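Long-range contacts in 4-amino-4-deoxy-L-arabinose transferase or related glycosyltransferases of PMT family (Cupriavidus metallidurans, PDB 5EZM), which probably transfers 4-amino-4-deoxy-L-arabinose from a polyprenyl-phosphate carrier to lipid A, as a zinc-binding integral membrane glycosyltransferase of the GT-C fold: residues A[113-118]-A[161-165]; A[372-376]-A[438-442]. Numbering follows the deposited sequence.

Contact 1: residues A[113-118]-A[161-165]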
loop_
_atom_site.group_PDB
_atom_site.type_symbol
_atom_site.label_atom_id
_atom_site.label_comp_id
_atom_site.label_asym_id
_atom_site.label_seq_id
_atom_site.Cartn_x
_atom_site.Cartn_y
_atom_site.Cartn_z
ATOM N N ALA A 113 -2.353 -6.278 6.971
ATOM C CA ALA A 113 -1.814 -5.058 7.564
ATOM C C ALA A 113 -2.351 -3.815 6.864
ATOM O O ALA A 113 -2.703 -2.828 7.520
ATOM C CB ALA A 113 -0.288 -5.084 7.516
ATOM N N VAL A 114 -2.434 -3.847 5.532
ATOM C CA VAL A 114 -2.889 -2.660 4.816
ATOM C C VAL A 114 -4.394 -2.472 4.971
ATOM O O VAL A 114 -4.878 -1.333 5.023
ATOM C CB VAL A 114 -2.465 -2.726 3.337
ATOM C CG1 VAL A 114 -0.953 -2.699 3.234
ATOM C CG2 VAL A 114 -3.011 -3.968 2.669
ATOM N N ALA A 115 -5.160 -3.562 5.060
ATOM C CA ALA A 115 -6.601 -3.425 5.252
ATOM C C ALA A 115 -6.908 -2.835 6.620
ATOM O O ALA A 115 -7.704 -1.891 6.741
ATOM C CB ALA A 115 -7.291 -4.778 5.082
ATOM N N LEU A 116 -6.270 -3.372 7.665
ATOM C CA LEU A 116 -6.452 -2.805 8.995
ATOM C C LEU A 116 -5.944 -1.370 9.058
ATOM O O LEU A 116 -6.523 -0.541 9.770
ATOM C CB LEU A 116 -5.753 -3.671 10.043
ATOM C CG LEU A 116 -6.255 -5.113 10.154
ATOM C CD1 LEU A 116 -5.519 -5.846 11.264
ATOM C CD2 LEU A 116 -7.758 -5.155 10.385
ATOM N N SER A 117 -4.878 -1.053 8.317
ATOM C CA SER A 117 -4.420 0.330 8.264
ATOM C C SER A 117 -5.476 1.232 7.645
ATOM O O SER A 117 -5.709 2.347 8.126
ATOM C CB SER A 117 -3.112 0.427 7.484
ATOM O OG SER A 117 -2.050 -0.159 8.210
ATOM N N GLY A 118 -6.128 0.768 6.577
ATOM C CA GLY A 118 -7.177 1.568 5.963
ATOM C C GLY A 118 -8.334 1.820 6.910
ATOM O O GLY A 118 -8.769 2.964 7.095
ATOM N N ASP A 161 3.097 1.576 1.986
ATOM C CA ASP A 161 2.606 2.948 1.950
ATOM C C ASP A 161 1.275 3.104 2.677
ATOM O O ASP A 161 1.024 4.150 3.286
ATOM C CB ASP A 161 2.488 3.415 0.499
ATOM C CG ASP A 161 3.821 3.387 -0.227
ATOM O OD1 ASP A 161 4.830 3.825 0.367
ATOM O OD2 ASP A 161 3.864 2.917 -1.385
ATOM N N MET A 162 0.413 2.085 2.635
ATOM C CA MET A 162 -0.865 2.196 3.330
ATOM C C MET A 162 -0.707 1.990 4.834
ATOM O O MET A 162 -1.408 2.631 5.625
ATOM C CB MET A 162 -1.874 1.204 2.747
ATOM C CG MET A 162 -3.183 1.095 3.534
ATOM S SD MET A 162 -4.007 2.671 3.897
ATOM C CE MET A 162 -4.253 3.314 2.249
ATOM N N THR A 163 0.202 1.107 5.251
ATOM C CA THR A 163 0.495 0.978 6.676
ATOM C C THR A 163 1.019 2.296 7.236
ATOM O O THR A 163 0.519 2.806 8.252
ATOM C CB THR A 163 1.510 -0.144 6.907
ATOM O OG1 THR A 163 1.211 -1.253 6.050
ATOM C CG2 THR A 163 1.466 -0.610 8.349
ATOM N N LEU A 164 2.022 2.872 6.564
ATOM C CA LEU A 164 2.525 4.181 6.965
ATOM C C LEU A 164 1.427 5.235 6.922
ATOM O O LEU A 164 1.404 6.143 7.761
ATOM C CB LEU A 164 3.693 4.588 6.070
ATOM C CG LEU A 164 4.347 5.925 6.414
ATOM C CD1 LEU A 164 4.962 5.865 7.800
ATOM C CD2 LEU A 164 5.390 6.301 5.375
ATOM N N ALA A 165 0.501 5.125 5.965
ATOM C CA ALA A 165 -0.577 6.102 5.867
ATOM C C ALA A 165 -1.534 5.990 7.047
ATOM O O ALA A 165 -2.057 7.003 7.528
ATOM C CB ALA A 165 -1.327 5.927 4.550
#
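In the membrane domain of this GT-C glycosyltransferase, helices 112-133 and 160-178 illustrate how small residues let two helices approach closely. The segments run roughly parallel, their axes crossing at 32° and coming within 8.0 Å. Ser117 sits at the closest point, its CA 5.2 Å from the CA of Thr163. The Ser117 hydroxyl folds back on its own helix, where Ser117 OG donates to Ala113 O at 2.8 Å, so the polar group is satisfied without a bond across the interface and Ser117 OG can still rest 3.2 Å from Thr163 CA. Met162, with most area buried, curls along the groove beside Ser117: its CG lies 3.9 Å from Val114 CB, and its SD is 3.9 Å from the backbone N of Gly118, where no side chain intervenes. Thr163 flanks Ser117 with its methyl group, while its hydroxyl is hydrogen-bonded to His92 of helix 91-103, tying in a third helix. Ser117 CB rests 3.3 Å from the carbonyl O of Met162.

Contact 2: residues A[372-376]-A[438-442]; sequences WGKQL and SVAVY. With MPG ([(Z)-octadec-9-enyl] (2R)-2,3-bis(oxidanyl)propanoate), chain I.
Segments 372-376 (helix 369-389) and 438-442 (helix 435-456) are alpha-helical (phi/psi near -60/-42; Leu376 N to Trp372 O and Tyr442 N to Ser438 O both 2.9 Å) and run nearly parallel, crossing at 19° with axes 11.6 Å apart. Trp372 is in register with Val439 (CA atoms 7.9 Å apart) and Leu376 with Tyr442 (8.2 Å), a wide spacing of GT-C transmembrane helices bridged by an edge-to-face aromatic pair. Trp372 (chi1 t, chi2 -118°) and Tyr442 (chi1 t, chi2 92°) point across, indole six-membered-ring edge to phenol face: centroids 4.8 Å apart, planes at 89°, Trp372 CZ2 3.4 Å from Tyr442 CD2. By CH-pi contact, Val439 CG2 lies over the Trp372 five-membered ring, 3.6 Å from its centroid. Among apolar contacts, Leu376 (chi1 m, chi2 t) brings its CD2 to 3.4 Å from Tyr442 CD1. Trp372 NE1 donates a weak hydrogen bond to Ser438 OG (3.0 Å); that OG is also hydrogen-bonded to Ala427 O, and Tyr442 OH to Pro298 O. Facing one bound MPG, Gln375 NE2, weakly hydrogen-bonded to Gly301 O, lies 3.5 Å from MPG C7. The interface thus rests chiefly on aromatic and apolar packing, its hydroxyls tied to backbone carbonyls elsewhere in the fold.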
loop_
_atom_site.group_PDB
_atom_site.type_symbol
_atom_site.label_atom_id
_atom_site.label_comp_id
_atom_site.label_asym_id
_atom_site.label_seq_id
_atom_site.Cartn_x
_atom_site.Cartn_y
_atom_site.Cartn_z
ATOM N N TRP A 372 -24.765 19.468 -3.998
ATOM C CA TRP A 372 -24.477 18.053 -4.165
ATOM C C TRP A 372 -25.072 17.524 -5.462
ATOM O O TRP A 372 -24.492 16.631 -6.090
ATOM C CB TRP A 372 -24.989 17.247 -2.973
ATOM C CG TRP A 372 -24.678 15.797 -3.131
ATOM C CD1 TRP A 372 -25.568 14.768 -3.210
ATOM C CD2 TRP A 372 -23.379 15.219 -3.282
ATOM N NE1 TRP A 372 -24.901 13.578 -3.381
ATOM C CE2 TRP A 372 -23.556 13.829 -3.432
ATOM C CE3 TRP A 372 -22.080 15.740 -3.295
ATOM C CZ2 TRP A 372 -22.484 12.955 -3.591
ATOM C CZ3 TRP A 372 -21.018 14.872 -3.458
ATOM C CH2 TRP A 372 -21.226 13.495 -3.600
ATOM N N GLY A 373 -26.219 18.064 -5.881
ATOM C CA GLY A 373 -26.733 17.734 -7.201
ATOM C C GLY A 373 -25.736 18.058 -8.297
ATOM O O GLY A 373 -25.494 17.245 -9.195
ATOM N N LYS A 374 -25.138 19.255 -8.233
ATOM C CA LYS A 374 -24.076 19.616 -9.170
ATOM C C LYS A 374 -22.977 18.561 -9.178
ATOM O O LYS A 374 -22.553 18.087 -10.243
ATOM C CB LYS A 374 -23.489 20.981 -8.807
ATOM C CG LYS A 374 -24.468 22.145 -8.813
ATOM C CD LYS A 374 -23.787 23.408 -8.304
ATOM C CE LYS A 374 -24.613 24.651 -8.586
ATOM N NZ LYS A 374 -25.990 24.546 -8.038
ATOM N N GLN A 375 -22.507 18.176 -7.987
ATOM C CA GLN A 375 -21.458 17.163 -7.912
ATOM C C GLN A 375 -21.893 15.861 -8.577
ATOM O O GLN A 375 -21.118 15.250 -9.322
ATOM C CB GLN A 375 -21.063 16.918 -6.456
ATOM C CG GLN A 375 -20.371 18.097 -5.802
ATOM C CD GLN A 375 -19.099 18.493 -6.526
ATOM O OE1 GLN A 375 -18.407 17.647 -7.094
ATOM N NE2 GLN A 375 -18.787 19.783 -6.514
ATOM N N LEU A 376 -23.132 15.428 -8.327
ATOM C CA LEU A 376 -23.626 14.191 -8.928
ATOM C C LEU A 376 -23.656 14.288 -10.445
ATOM O O LEU A 376 -23.382 13.305 -11.143
ATOM C CB LEU A 376 -25.019 13.861 -8.395
ATOM C CG LEU A 376 -25.104 13.342 -6.965
ATOM C CD1 LEU A 376 -26.556 13.139 -6.555
ATOM C CD2 LEU A 376 -24.326 12.051 -6.860
ATOM N N SER A 438 -27.797 10.789 0.291
ATOM C CA SER A 438 -27.344 10.800 -1.096
ATOM C C SER A 438 -25.834 10.601 -1.182
ATOM O O SER A 438 -25.344 9.804 -1.992
ATOM C CB SER A 438 -27.760 12.111 -1.766
ATOM O OG SER A 438 -27.472 12.102 -3.152
ATOM N N VAL A 439 -25.080 11.312 -0.340
ATOM C CA VAL A 439 -23.626 11.180 -0.341
ATOM C C VAL A 439 -23.215 9.784 0.111
ATOM O O VAL A 439 -22.232 9.224 -0.384
ATOM C CB VAL A 439 -22.987 12.276 0.536
ATOM C CG1 VAL A 439 -21.482 12.109 0.596
ATOM C CG2 VAL A 439 -23.325 13.650 -0.004
ATOM N N ALA A 440 -23.961 9.195 1.050
ATOM C CA ALA A 440 -23.637 7.851 1.523
ATOM C C ALA A 440 -23.813 6.817 0.416
ATOM O O ALA A 440 -22.927 5.986 0.179
ATOM C CB ALA A 440 -24.505 7.496 2.731
ATOM N N VAL A 441 -24.955 6.857 -0.276
ATOM C CA VAL A 441 -25.198 5.923 -1.372
ATOM C C VAL A 441 -24.194 6.143 -2.498
ATOM O O VAL A 441 -23.670 5.186 -3.081
ATOM C CB VAL A 441 -26.648 6.063 -1.869
ATOM C CG1 VAL A 441 -26.878 5.183 -3.073
ATOM C CG2 VAL A 441 -27.623 5.714 -0.754
ATOM N N TYR A 442 -23.910 7.408 -2.816
ATOM C CA TYR A 442 -22.943 7.729 -3.864
ATOM C C TYR A 442 -21.560 7.178 -3.527
ATOM O O TYR A 442 -20.908 6.539 -4.364
ATOM C CB TYR A 442 -22.912 9.245 -4.056
ATOM C CG TYR A 442 -21.701 9.816 -4.755
ATOM C CD1 TYR A 442 -21.690 9.994 -6.130
ATOM C CD2 TYR A 442 -20.583 10.219 -4.032
ATOM C CE1 TYR A 442 -20.593 10.536 -6.771
ATOM C CE2 TYR A 442 -19.482 10.761 -4.662
ATOM C CZ TYR A 442 -19.492 10.917 -6.032
ATOM O OH TYR A 442 -18.399 11.456 -6.666
HETATM C C2 MPG I . -16.583 17.923 -12.013
HETATM C C3 MPG I . -17.795 18.423 -11.236
HETATM C C4 MPG I . -17.759 19.927 -11.021
HETATM C C5 MPG I . -18.875 20.401 -10.078
HETATM C C6 MPG I . -18.701 21.874 -9.680
HETATM C C7 MPG I . -19.785 22.344 -8.694
HETATM C C8 MPG I . -19.546 23.792 -8.203
HETATM C C1 MPG I . -16.476 16.397 -11.987
#

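Overall arrangement
The two contacts come in series along the chain: 113-118 with 161-165 closes before 372-376 with 438-442 opens. They share no helix. Contact 1 joins helices 112-133 and 160-178 near the middle of the molecule, about 6 Å from the chain centre, whereas contact 2 joins helices 369-389 and 435-456 about 28 Å from it. Their centres are 27 Å apart and their nearest atoms about 16 Å, so they do not touch. Helix 135-147, which lies between the segments of contact 1 in sequence, packs against contact 2 through Phe140 and Leu143. Together they exemplify two solutions to near-parallel helix pairing within one membrane domain: small residues at short spacing, large rings at long.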